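Local coordinates for protein octenoyl-CoA reductase/carboxylase (Streptomyces sp., PDB 4A0S) that probably catalyses the NADPH-dependent reductive carboxylation of 2-octenoyl-CoA, providing an extender unit for cinnabaramide polyketide biosynthesis, at residues A[6-11]-A[414-419]; A[14-19]-A[121-126]; A[144-149]-A[180-185]; A[234-239]-A[378-383]. All coordinates share one frame; numbering follows the deposited sequence. Where two conformers were deposited one is given.

Interaction 1: A[6-11]-A[414-419]; sequences AVLDGA and MAPEQG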
loop_
_atom_site.group_PDB
_atom_site.type_symbol
_atom_site.label_atom_id
_atom_site.label_comp_id
_atom_site.label_asym_id
_atom_site.label_seq_id
_atom_site.Cartn_x
_atom_site.Cartn_y
_atom_site.Cartn_z
ATOM N N ALA A 6 46.107 9.728 13.259
ATOM C CA ALA A 6 45.184 10.854 13.441
ATOM C C ALA A 6 43.775 10.366 13.792
ATOM O O ALA A 6 43.173 10.828 14.757
ATOM C CB ALA A 6 45.142 11.729 12.184
ATOM N N VAL A 7 43.280 9.408 13.020
ATOM C CA VAL A 7 41.952 8.825 13.234
ATOM C C VAL A 7 41.876 8.184 14.611
ATOM O O VAL A 7 40.976 8.478 15.392
ATOM C CB VAL A 7 41.656 7.760 12.158
ATOM C CG1 VAL A 7 40.388 7.011 12.475
ATOM C CG2 VAL A 7 41.571 8.415 10.805
ATOM N N LEU A 8 42.848 7.330 14.904
ATOM C CA LEU A 8 42.910 6.611 16.173
ATOM C C LEU A 8 43.127 7.559 17.341
ATOM O O LEU A 8 42.673 7.286 18.445
ATOM C CB LEU A 8 44.001 5.536 16.142
ATOM C CG LEU A 8 43.680 4.346 15.222
ATOM C CD1 LEU A 8 44.762 3.273 15.307
ATOM C CD2 LEU A 8 42.283 3.749 15.513
ATOM N N ASP A 9 43.797 8.679 17.091
ATOM C CA ASP A 9 44.047 9.654 18.146
ATOM C C ASP A 9 42.837 10.564 18.364
ATOM O O ASP A 9 42.834 11.395 19.271
ATOM C CB ASP A 9 45.332 10.445 17.869
ATOM C CG ASP A 9 46.589 9.565 17.932
ATOM O OD1 ASP A 9 46.485 8.382 18.334
ATOM O OD2 ASP A 9 47.687 10.048 17.567
ATOM N N GLY A 10 41.801 10.370 17.550
ATOM C CA GLY A 10 40.614 11.217 17.578
ATOM C C GLY A 10 40.944 12.649 17.207
ATOM O O GLY A 10 40.461 13.589 17.844
ATOM N N ALA A 11 41.772 12.811 16.175
ATOM C CA ALA A 11 42.205 14.128 15.721
ATOM C C ALA A 11 41.049 14.948 15.157
ATOM O O ALA A 11 39.988 14.408 14.824
ATOM C CB ALA A 11 43.327 13.999 14.697
ATOM N N MET A 414 40.718 -1.046 11.785
ATOM C CA MET A 414 41.684 -0.112 12.297
ATOM C C MET A 414 41.611 0.003 13.819
ATOM O O MET A 414 42.613 0.309 14.445
ATOM C CB MET A 414 41.522 1.246 11.637
ATOM C CG MET A 414 42.751 2.120 11.737
ATOM S SD MET A 414 42.385 3.677 10.943
ATOM C CE MET A 414 42.773 3.245 9.239
ATOM N N ALA A 415 40.444 -0.241 14.422
ATOM C CA ALA A 415 40.326 -0.140 15.887
ATOM C C ALA A 415 41.318 -1.112 16.539
ATOM O O ALA A 415 41.258 -2.308 16.273
ATOM C CB ALA A 415 38.915 -0.432 16.342
ATOM N N PRO A 416 42.256 -0.587 17.357
ATOM C CA PRO A 416 43.330 -1.427 17.893
ATOM C C PRO A 416 42.866 -2.329 19.032
ATOM O O PRO A 416 43.568 -3.253 19.434
ATOM C CB PRO A 416 44.374 -0.402 18.383
ATOM C CG PRO A 416 43.588 0.816 18.705
ATOM C CD PRO A 416 42.424 0.836 17.724
ATOM N N GLU A 417 41.696 -2.052 19.570
ATOM C CA GLU A 417 41.194 -2.845 20.677
ATOM C C GLU A 417 39.695 -2.673 20.766
ATOM O O GLU A 417 39.140 -1.723 20.209
ATOM C CB GLU A 417 41.880 -2.424 21.992
ATOM C CG GLU A 417 41.553 -1.001 22.432
ATOM C CD GLU A 417 42.720 -0.301 23.124
ATOM O OE1 GLU A 417 43.578 -0.985 23.696
ATOM O OE2 GLU A 417 42.782 0.943 23.078
ATOM N N GLN A 418 39.047 -3.588 21.470
ATOM C CA GLN A 418 37.623 -3.511 21.705
ATOM C C GLN A 418 37.245 -2.343 22.602
ATOM O O GLN A 418 38.083 -1.826 23.334
ATOM C CB GLN A 418 37.157 -4.791 22.374
ATOM C CG GLN A 418 36.935 -5.937 21.436
ATOM C CD GLN A 418 36.103 -6.999 22.106
ATOM O OE1 GLN A 418 34.899 -6.832 22.296
ATOM N NE2 GLN A 418 36.745 -8.083 22.500
ATOM N N GLY A 419 35.977 -1.946 22.524
ATOM C CA GLY A 419 35.394 -1.008 23.455
ATOM C C GLY A 419 35.561 0.452 23.096
ATOM O O GLY A 419 35.131 1.323 23.851
#

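Interaction 2: A[14-19]-A[121-126]; sequences AEIEAA and VVRTGI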
loop_
_atom_site.group_PDB
_atom_site.type_symbol
_atom_site.label_atom_id
_atom_site.label_comp_id
_atom_site.label_asym_id
_atom_site.label_seq_id
_atom_site.Cartn_x
_atom_site.Cartn_y
_atom_site.Cartn_z
ATOM N N ALA A 14 40.548 19.005 10.443
ATOM C CA ALA A 14 41.700 19.577 9.743
ATOM C C ALA A 14 42.933 18.675 9.785
ATOM O O ALA A 14 43.601 18.487 8.770
ATOM C CB ALA A 14 42.028 20.959 10.301
ATOM N N GLU A 15 43.220 18.127 10.965
ATOM C CA GLU A 15 44.346 17.207 11.175
ATOM C C GLU A 15 44.200 15.936 10.347
ATOM O O GLU A 15 45.186 15.403 9.810
ATOM C CB GLU A 15 44.433 16.821 12.641
ATOM C CG GLU A 15 45.060 17.891 13.525
ATOM C CD GLU A 15 45.190 17.435 14.964
ATOM O OE1 GLU A 15 44.182 17.491 15.708
ATOM O OE2 GLU A 15 46.301 17.001 15.340
ATOM N N ILE A 16 42.968 15.443 10.265
ATOM C CA ILE A 16 42.681 14.267 9.462
ATOM C C ILE A 16 42.881 14.553 7.973
ATOM O O ILE A 16 43.503 13.755 7.267
ATOM C CB ILE A 16 41.286 13.687 9.778
ATOM C CG1 ILE A 16 41.294 13.099 11.197
ATOM C CG2 ILE A 16 40.903 12.609 8.761
ATOM C CD1 ILE A 16 39.940 12.631 11.708
ATOM N N GLU A 17 42.387 15.700 7.508
ATOM C CA GLU A 17 42.587 16.113 6.106
ATOM C C GLU A 17 44.049 16.381 5.783
ATOM O O GLU A 17 44.481 16.155 4.645
ATOM C CB GLU A 17 41.816 17.385 5.766
ATOM C CG GLU A 17 40.356 17.370 6.062
ATOM C CD GLU A 17 39.651 18.560 5.428
ATOM O OE1 GLU A 17 39.625 18.645 4.179
ATOM O OE2 GLU A 17 39.143 19.418 6.174
ATOM N N ALA A 18 44.798 16.885 6.769
ATOM C CA ALA A 18 46.215 17.204 6.588
ATOM C C ALA A 18 47.072 15.944 6.514
ATOM O O ALA A 18 48.150 15.957 5.902
ATOM C CB ALA A 18 46.713 18.106 7.695
ATOM N N ALA A 19 46.601 14.870 7.152
ATOM C CA ALA A 19 47.322 13.599 7.149
ATOM C C ALA A 19 47.144 12.925 5.790
ATOM O O ALA A 19 46.010 12.684 5.372
ATOM C CB ALA A 19 46.819 12.702 8.261
ATOM N N VAL A 121 35.229 9.113 8.747
ATOM C CA VAL A 121 35.423 9.731 7.461
ATOM C C VAL A 121 36.816 10.325 7.440
ATOM O O VAL A 121 37.220 11.009 8.382
ATOM C CB VAL A 121 34.372 10.825 7.218
ATOM C CG1 VAL A 121 34.631 11.520 5.912
ATOM C CG2 VAL A 121 32.965 10.219 7.257
ATOM N N VAL A 122 37.568 10.041 6.390
ATOM C CA VAL A 122 38.885 10.660 6.263
ATOM C C VAL A 122 38.989 11.541 5.014
ATOM O O VAL A 122 39.732 12.522 4.997
ATOM C CB VAL A 122 40.028 9.624 6.377
ATOM C CG1 VAL A 122 40.070 9.051 7.784
ATOM C CG2 VAL A 122 39.856 8.506 5.366
ATOM N N ARG A 123 38.226 11.211 3.979
ATOM C CA ARG A 123 38.170 12.042 2.779
ATOM C C ARG A 123 36.786 11.962 2.181
ATOM O O ARG A 123 36.118 10.947 2.296
ATOM C CB ARG A 123 39.187 11.580 1.728
ATOM C CG ARG A 123 40.655 11.763 2.126
ATOM C CD ARG A 123 41.060 13.229 2.086
ATOM N NE ARG A 123 42.505 13.383 2.272
ATOM C CZ ARG A 123 43.141 13.292 3.439
ATOM N NH1 ARG A 123 42.491 13.023 4.578
ATOM N NH2 ARG A 123 44.450 13.448 3.461
ATOM N N THR A 124 36.369 13.036 1.531
ATOM C CA THR A 124 35.116 13.034 0.804
ATOM C C THR A 124 35.382 13.565 -0.582
ATOM O O THR A 124 36.204 14.491 -0.760
ATOM C CB THR A 124 34.069 13.952 1.466
ATOM O OG1 THR A 124 34.502 15.317 1.373
ATOM C CG2 THR A 124 33.862 13.592 2.928
ATOM N N GLY A 125 34.687 12.998 -1.560
ATOM C CA GLY A 125 34.747 13.493 -2.921
ATOM C C GLY A 125 34.136 14.883 -2.987
ATOM O O GLY A 125 33.389 15.287 -2.083
ATOM N N ILE A 126 34.420 15.608 -4.070
ATOM C CA ILE A 126 33.994 17.001 -4.190
ATOM C C ILE A 126 32.486 17.133 -4.309
ATOM O O ILE A 126 31.928 18.226 -4.173
ATOM C CB ILE A 126 34.666 17.710 -5.371
ATOM C CG1 ILE A 126 34.348 16.983 -6.695
ATOM C CG2 ILE A 126 36.175 17.802 -5.090
ATOM C CD1 ILE A 126 34.522 17.867 -7.946
#

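Interaction 3: A[144-149]-A[180-185]; sequences VDEQEP and RASQLL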
loop_
_atom_site.group_PDB
_atom_site.type_symbol
_atom_site.label_atom_id
_atom_site.label_comp_id
_atom_site.label_asym_id
_atom_site.label_seq_id
_atom_site.Cartn_x
_atom_site.Cartn_y
_atom_site.Cartn_z
ATOM N N VAL A 144 24.415 2.288 -4.549
ATOM C CA VAL A 144 23.367 2.454 -5.546
ATOM C C VAL A 144 23.666 3.651 -6.437
ATOM O O VAL A 144 24.452 4.528 -6.066
ATOM C CB VAL A 144 21.965 2.577 -4.901
ATOM C CG1 VAL A 144 21.730 1.422 -3.904
ATOM C CG2 VAL A 144 21.800 3.912 -4.200
ATOM N N ASP A 145 23.009 3.679 -7.590
ATOM C CA ASP A 145 23.207 4.727 -8.576
ATOM C C ASP A 145 22.054 5.701 -8.446
ATOM O O ASP A 145 20.941 5.416 -8.827
ATOM C CB ASP A 145 23.268 4.126 -9.983
ATOM C CG ASP A 145 23.665 5.136 -11.033
ATOM O OD1 ASP A 145 23.417 6.346 -10.856
ATOM O OD2 ASP A 145 24.242 4.713 -12.054
ATOM N N GLU A 146 22.360 6.860 -7.903
ATOM C CA GLU A 146 21.343 7.848 -7.569
ATOM C C GLU A 146 20.813 8.600 -8.796
ATOM O O GLU A 146 19.845 9.373 -8.703
ATOM C CB GLU A 146 21.892 8.813 -6.526
ATOM C CG GLU A 146 22.294 8.149 -5.211
ATOM C CD GLU A 146 23.657 7.486 -5.271
ATOM O OE1 GLU A 146 24.257 7.412 -6.361
ATOM O OE2 GLU A 146 24.136 7.033 -4.217
ATOM N N GLN A 147 21.423 8.344 -9.950
ATOM C CA GLN A 147 21.000 8.914 -11.233
ATOM C C GLN A 147 19.904 8.117 -11.889
ATOM O O GLN A 147 19.132 8.633 -12.701
ATOM C CB GLN A 147 22.161 8.933 -12.212
ATOM C CG GLN A 147 22.832 10.237 -12.311
ATOM C CD GLN A 147 23.864 10.234 -13.400
ATOM O OE1 GLN A 147 25.051 10.296 -13.118
ATOM N NE2 GLN A 147 23.421 10.121 -14.652
ATOM N N GLU A 148 19.847 6.840 -11.550
ATOM C CA GLU A 148 18.824 5.931 -12.057
ATOM C C GLU A 148 17.506 6.366 -11.460
ATOM O O GLU A 148 17.416 6.520 -10.259
ATOM C CB GLU A 148 19.034 4.525 -11.529
ATOM C CG GLU A 148 20.125 3.797 -12.136
ATOM C CD GLU A 148 19.951 2.344 -11.873
ATOM O OE1 GLU A 148 19.197 1.706 -12.634
ATOM O OE2 GLU A 148 20.526 1.860 -10.879
ATOM N N PRO A 149 16.474 6.520 -12.292
ATOM C CA PRO A 149 15.148 6.848 -11.771
ATOM C C PRO A 149 14.672 5.894 -10.681
ATOM O O PRO A 149 14.139 6.356 -9.668
ATOM C CB PRO A 149 14.273 6.787 -13.021
ATOM C CG PRO A 149 15.217 7.303 -14.094
ATOM C CD PRO A 149 16.534 6.629 -13.759
ATOM N N ARG A 180 29.993 5.059 -1.375
ATOM C CA ARG A 180 29.217 6.184 -1.848
ATOM C C ARG A 180 28.638 6.897 -0.631
ATOM O O ARG A 180 28.320 6.269 0.369
ATOM C CB ARG A 180 28.114 5.734 -2.798
ATOM C CG ARG A 180 28.666 5.075 -4.041
ATOM C CD ARG A 180 27.663 5.116 -5.183
ATOM N NE ARG A 180 28.383 5.002 -6.455
ATOM C CZ ARG A 180 27.852 4.535 -7.581
ATOM N NH1 ARG A 180 26.590 4.142 -7.604
ATOM N NH2 ARG A 180 28.567 4.469 -8.691
ATOM N N ALA A 181 28.518 8.212 -0.731
ATOM C CA ALA A 181 28.035 9.008 0.375
ATOM C C ALA A 181 26.654 8.519 0.835
ATOM O O ALA A 181 26.295 8.665 1.998
ATOM C CB ALA A 181 27.998 10.456 -0.016
ATOM N N SER A 182 25.900 7.919 -0.077
ATOM C CA SER A 182 24.565 7.431 0.258
ATOM C C SER A 182 24.598 6.064 0.935
ATOM O O SER A 182 23.546 5.434 1.123
ATOM C CB SER A 182 23.691 7.370 -0.988
ATOM O OG SER A 182 24.293 6.528 -1.946
ATOM N N GLN A 183 25.803 5.619 1.304
ATOM C CA GLN A 183 25.965 4.442 2.155
ATOM C C GLN A 183 26.194 4.835 3.604
ATOM O O GLN A 183 26.220 3.977 4.484
ATOM C CB GLN A 183 27.157 3.604 1.701
ATOM C CG GLN A 183 27.013 2.990 0.331
ATOM C CD GLN A 183 28.256 2.215 -0.027
ATOM O OE1 GLN A 183 29.030 2.623 -0.884
ATOM N NE2 GLN A 183 28.483 1.113 0.683
ATOM N N LEU A 184 26.368 6.135 3.834
ATOM C CA LEU A 184 26.779 6.647 5.138
ATOM C C LEU A 184 25.638 7.067 6.032
ATOM O O LEU A 184 24.718 7.777 5.593
ATOM C CB LEU A 184 27.703 7.851 4.960
ATOM C CG LEU A 184 29.077 7.519 4.394
ATOM C CD1 LEU A 184 29.846 8.781 4.187
ATOM C CD2 LEU A 184 29.840 6.614 5.356
ATOM N N LEU A 185 25.743 6.668 7.298
ATOM C CA LEU A 185 24.862 7.154 8.340
ATOM C C LEU A 185 25.711 7.489 9.555
ATOM O O LEU A 185 26.777 6.901 9.736
ATOM C CB LEU A 185 23.824 6.100 8.699
ATOM C CG LEU A 185 22.813 5.778 7.601
ATOM C CD1 LEU A 185 21.981 4.548 7.986
ATOM C CD2 LEU A 185 21.956 7.026 7.282
HETATM O O HOH W 1 25.112 3.978 -2.490
HETATM O O HOH W 2 26.563 3.076 -11.192
HETATM O O HOH W 3 26.188 9.203 -2.703
#

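Interaction 4: A[234-239]-A[378-383]; sequences GSYAIQ and GAVVPA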
loop_
_atom_site.group_PDB
_atom_site.type_symbol
_atom_site.label_atom_id
_atom_site.label_comp_id
_atom_site.label_asym_id
_atom_site.label_seq_id
_atom_site.Cartn_x
_atom_site.Cartn_y
_atom_site.Cartn_z
ATOM N N GLY A 234 18.447 -13.075 11.841
ATOM C CA GLY A 234 17.423 -13.456 12.820
ATOM C C GLY A 234 17.560 -12.637 14.078
ATOM O O GLY A 234 16.570 -12.224 14.681
ATOM N N SER A 235 18.798 -12.375 14.473
ATOM C CA SER A 235 19.056 -11.640 15.695
ATOM C C SER A 235 18.498 -10.241 15.640
ATOM O O SER A 235 18.176 -9.660 16.675
ATOM C CB SER A 235 20.546 -11.588 15.986
ATOM O OG SER A 235 21.001 -12.882 16.345
ATOM N N TYR A 236 18.389 -9.689 14.445
ATOM C CA TYR A 236 17.729 -8.385 14.305
ATOM C C TYR A 236 16.258 -8.504 14.034
ATOM O O TYR A 236 15.474 -7.715 14.564
ATOM C CB TYR A 236 18.403 -7.540 13.240
ATOM C CG TYR A 236 19.783 -7.153 13.673
ATOM C CD1 TYR A 236 19.977 -6.282 14.748
ATOM C CD2 TYR A 236 20.905 -7.670 13.027
ATOM C CE1 TYR A 236 21.270 -5.927 15.168
ATOM C CE2 TYR A 236 22.193 -7.329 13.434
ATOM C CZ TYR A 236 22.363 -6.465 14.504
ATOM O OH TYR A 236 23.625 -6.118 14.903
ATOM N N ALA A 237 15.893 -9.487 13.219
ATOM C CA ALA A 237 14.492 -9.765 12.933
ATOM C C ALA A 237 13.748 -9.897 14.252
ATOM O O ALA A 237 12.703 -9.280 14.449
ATOM C CB ALA A 237 14.360 -11.029 12.105
ATOM N N ILE A 238 14.311 -10.674 15.171
ATOM C CA ILE A 238 13.705 -10.831 16.499
ATOM C C ILE A 238 13.435 -9.482 17.155
ATOM O O ILE A 238 12.367 -9.253 17.717
ATOM C CB ILE A 238 14.604 -11.678 17.435
ATOM C CG1 ILE A 238 14.527 -13.143 17.032
ATOM C CG2 ILE A 238 14.209 -11.471 18.912
ATOM C CD1 ILE A 238 15.727 -13.958 17.494
ATOM N N GLN A 239 14.411 -8.591 17.078
ATOM C CA GLN A 239 14.299 -7.315 17.751
ATOM C C GLN A 239 13.271 -6.416 17.100
ATOM O O GLN A 239 12.499 -5.753 17.795
ATOM C CB GLN A 239 15.644 -6.641 17.784
ATOM C CG GLN A 239 16.638 -7.405 18.610
ATOM C CD GLN A 239 17.827 -6.559 18.867
ATOM O OE1 GLN A 239 17.737 -5.565 19.584
ATOM N NE2 GLN A 239 18.927 -6.882 18.216
ATOM N N GLY A 378 18.164 2.927 21.146
ATOM C CA GLY A 378 18.410 1.749 21.969
ATOM C C GLY A 378 17.234 0.786 21.910
ATOM O O GLY A 378 17.232 -0.242 22.588
ATOM N N ALA A 379 16.235 1.110 21.073
ATOM C CA ALA A 379 15.117 0.213 20.867
ATOM C C ALA A 379 15.614 -1.126 20.350
ATOM O O ALA A 379 15.086 -2.175 20.699
ATOM C CB ALA A 379 14.137 0.809 19.888
ATOM N N VAL A 380 16.634 -1.061 19.508
ATOM C CA VAL A 380 17.239 -2.228 18.909
ATOM C C VAL A 380 18.729 -2.140 19.254
ATOM O O VAL A 380 19.300 -1.038 19.343
ATOM C CB VAL A 380 16.972 -2.247 17.388
ATOM C CG1 VAL A 380 17.794 -3.300 16.685
ATOM C CG2 VAL A 380 15.470 -2.485 17.122
ATOM N N VAL A 381 19.335 -3.297 19.486
ATOM C CA VAL A 381 20.699 -3.352 19.993
ATOM C C VAL A 381 21.523 -4.248 19.088
ATOM O O VAL A 381 20.960 -5.108 18.393
ATOM C CB VAL A 381 20.758 -3.856 21.447
ATOM C CG1 VAL A 381 19.936 -2.935 22.382
ATOM C CG2 VAL A 381 20.320 -5.341 21.543
ATOM N N PRO A 382 22.855 -4.033 19.076
ATOM C CA PRO A 382 23.742 -4.797 18.206
ATOM C C PRO A 382 23.728 -6.239 18.660
ATOM O O PRO A 382 23.617 -6.508 19.851
ATOM C CB PRO A 382 25.113 -4.170 18.462
ATOM C CG PRO A 382 24.815 -2.807 18.926
ATOM C CD PRO A 382 23.581 -2.953 19.760
ATOM N N ALA A 383 23.825 -7.135 17.685
ATOM C CA ALA A 383 23.772 -8.564 17.881
ATOM C C ALA A 383 25.195 -9.120 17.909
ATOM O O ALA A 383 25.410 -10.275 17.587
ATOM C CB ALA A 383 22.985 -9.198 16.758
HETATM O O HOH W 4 15.917 -5.085 21.104
#

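Interaction 1: A[6-11]-A[414-419]
Leu8 and Ala415 have the nearest CA atoms across the contact, 7.2 Å apart, where the end of the N-terminal helix 2-8 meets the loop that follows strand 408-412. No hydrogen bond joins the two segments, and side chains do the work. Leu8 carries most of it: its CG stands anti to the carbonyl carbon (chi1 -70°), and both methyls reach the loop. CD2 comes to 3.7 Å from Pro416 CD, the two side chains meeting tip to tip, and also lies 3.6 Å from Met414 O and 4.1 Å from Met414 CG. Deeper in, Met414 passes at about a right angle to Val7, its SD 4.2 Å from Val7 CG1. An alanine in place of Leu8 would probably open a gap beside Pro416 and leave the CG of Met414 without the methyl that packs on it. The helix stops just beyond, in a Schellman motif in which Gly10, with positive phi, bonds through its N-H to Val7 O and Ala11 N bonds to Ala6 O. Strand 64-73 underlies both partners: Val7 and Met414 touch Ala68, Leu8 and Ala415 touch Met70. With no polar bond across the segments, and apolar side chains making nearly all the contact, the join depends on fit and on the burial of apolar surface, while backbone bonds from Met414 to Val69 and from Ala415 to Met70 tie the start of the loop to the sheet.

Interaction 2: A[14-19]-A[121-126]
Arg123 brings its guanidinium to the C-terminal end of helix 13-18 and the residue just beyond it, Ala19, where three backbone oxygens gather at its edge and over one face. NH2 donates to Ala19 O at 2.6 Å, with the acceptor in the guanidinium plane, and NH1 donates to Ile16 O at 3.0 Å, this acceptor lying 20° out of the plane. Glu17 O sits over one face, 3.0 Å from NH2, at an angle too poor for a hydrogen bond. Carbonyls at the C-terminal end of a helix would be expected to favour a positive charge here. A third bond, from NH1 to Val122 O at 2.8 Å, ties the group back to its own strand and helps fix its rotation. A bend at chi2 (-73°) turns CD off the straight course, and the rest of the chain runs on to the helix end. Beside this polar group, Ile16 CG2 packs 3.8 Å from Val122 CG1, the two side chains crossing at about a right angle. Val122 and Arg123 form a classic beta bulge opposite Leu66, within the sheet of the GroES-like domain of this medium-chain dehydrogenase/reductase fold. Further out, Leu3 of helix 2-8 touches both Ile16 and Val122, while Val21 and Leu60 pack on Arg123.

Interaction 3: A[144-149]-A[180-185]
Ser182 turns its OG into the crowded position between the backbone N and the carbonyl carbon (chi1 58°), and in the given conformer Glu146 bends at chi2 (80°), which brings CD round to the side of that hydroxyl. The hydrogen bond from Ser182 OG to Glu146 OE2 is modelled at 2.3 Å; because this is very short and Glu146 has two conformers, the exact geometry is doubtful. Arg180, by contrast, runs extended from CG to NE and lays its guanidinium edge against the loop. Its NH1 reaches Val144 O at 2.7 Å, a weak bond with the oxygen near the guanidinium plane, and approaches Asp145 CA at 3.6 Å. Water reinforces the join: one molecule accepts from Val144 N at 2.8 Å and donates to Ser182 OG at 2.7 Å, while a second donates to Asp145 OD2 and weakly accepts from Arg180 NH2. The carboxylate of Asp145 has stronger partners in Arg129 and Arg130 of the second subunit, with which it forms salt bridges. Its OD1 also accepts from Gln147 N in an Asx turn at the start of the type I turn from Asp145 to Glu148. The polar groups are thus buried together, with water and charge from the adjoining subunit helping to satisfy them. The side chain of Val144 lies about 6 Å from the bound octanoyl-CoA, which places the loop near the acyl-CoA site. Within the GroES-like domain, residues 181-183 form a 3-10 turn between strands 176-180 and 184-186; strand 184-186 pairs antiparallel with strand 136-139, and Leu185 packs on helix 365-376.

Interaction 4: A[234-239]-A[378-383]
Gln239 leaves helix 232-243 toward the loop 378-383, and its CB already lies 4.1 Å from Val380 CG1. The chain then extends to CD, 3.6 Å from Val381 N, where the amide divides. OE1 accepts from Val381 N at 2.8 Å, and NE2 donates to Val381 O at 2.7 Å in a nearly straight bond (171°), with the acceptor in the amide plane. NE2 also reaches back to Ser235 O one turn earlier, and these bonds set the flip of the amide. An alanine here would probably leave the N-H and carbonyl of Val381 without their mates and the loop less firmly tied to the helix. The helix is the first after strand 223-226 of the six-stranded parallel sheet, whose 3-2-1-4-5-6 order is that of a Rossmann fold, and Gly232 and Leu233 at its start bind NADP(+). One turn back, Tyr236 OH accepts from Ala383 N at 3.0 Å and is also hydrogen-bonded to Ser199. Ala383 CB makes a CH-pi contact over the ring face, 4.1 Å from the Tyr236 centroid, and touches Ser235 CB at 3.5 Å. Val380 CG1 and Val381 O lie at the edge of the ring.

Overall arrangement
All four contacts are mainly buried, but interactions 1 and 2 lie far from the chain centre and include exposed residues. These two form one continuous patch near the N terminus, with Val7 CG2 touching Val122 CG1 at 3.4 Å. Both lie against the mixed sheet, yet interaction 1 has no hydrogen bond across its segments and is mainly apolar, whereas interaction 2 adds a charged group at a helix end. Interaction 3, with every touching residue buried, reaches the same sheet but sits at the subunit interface, where its buried charges find partners in the second subunit. Interaction 4 is the most central and joins the Rossmann helix to the loop before strand 384-389 through neutral amide and hydroxyl bonds.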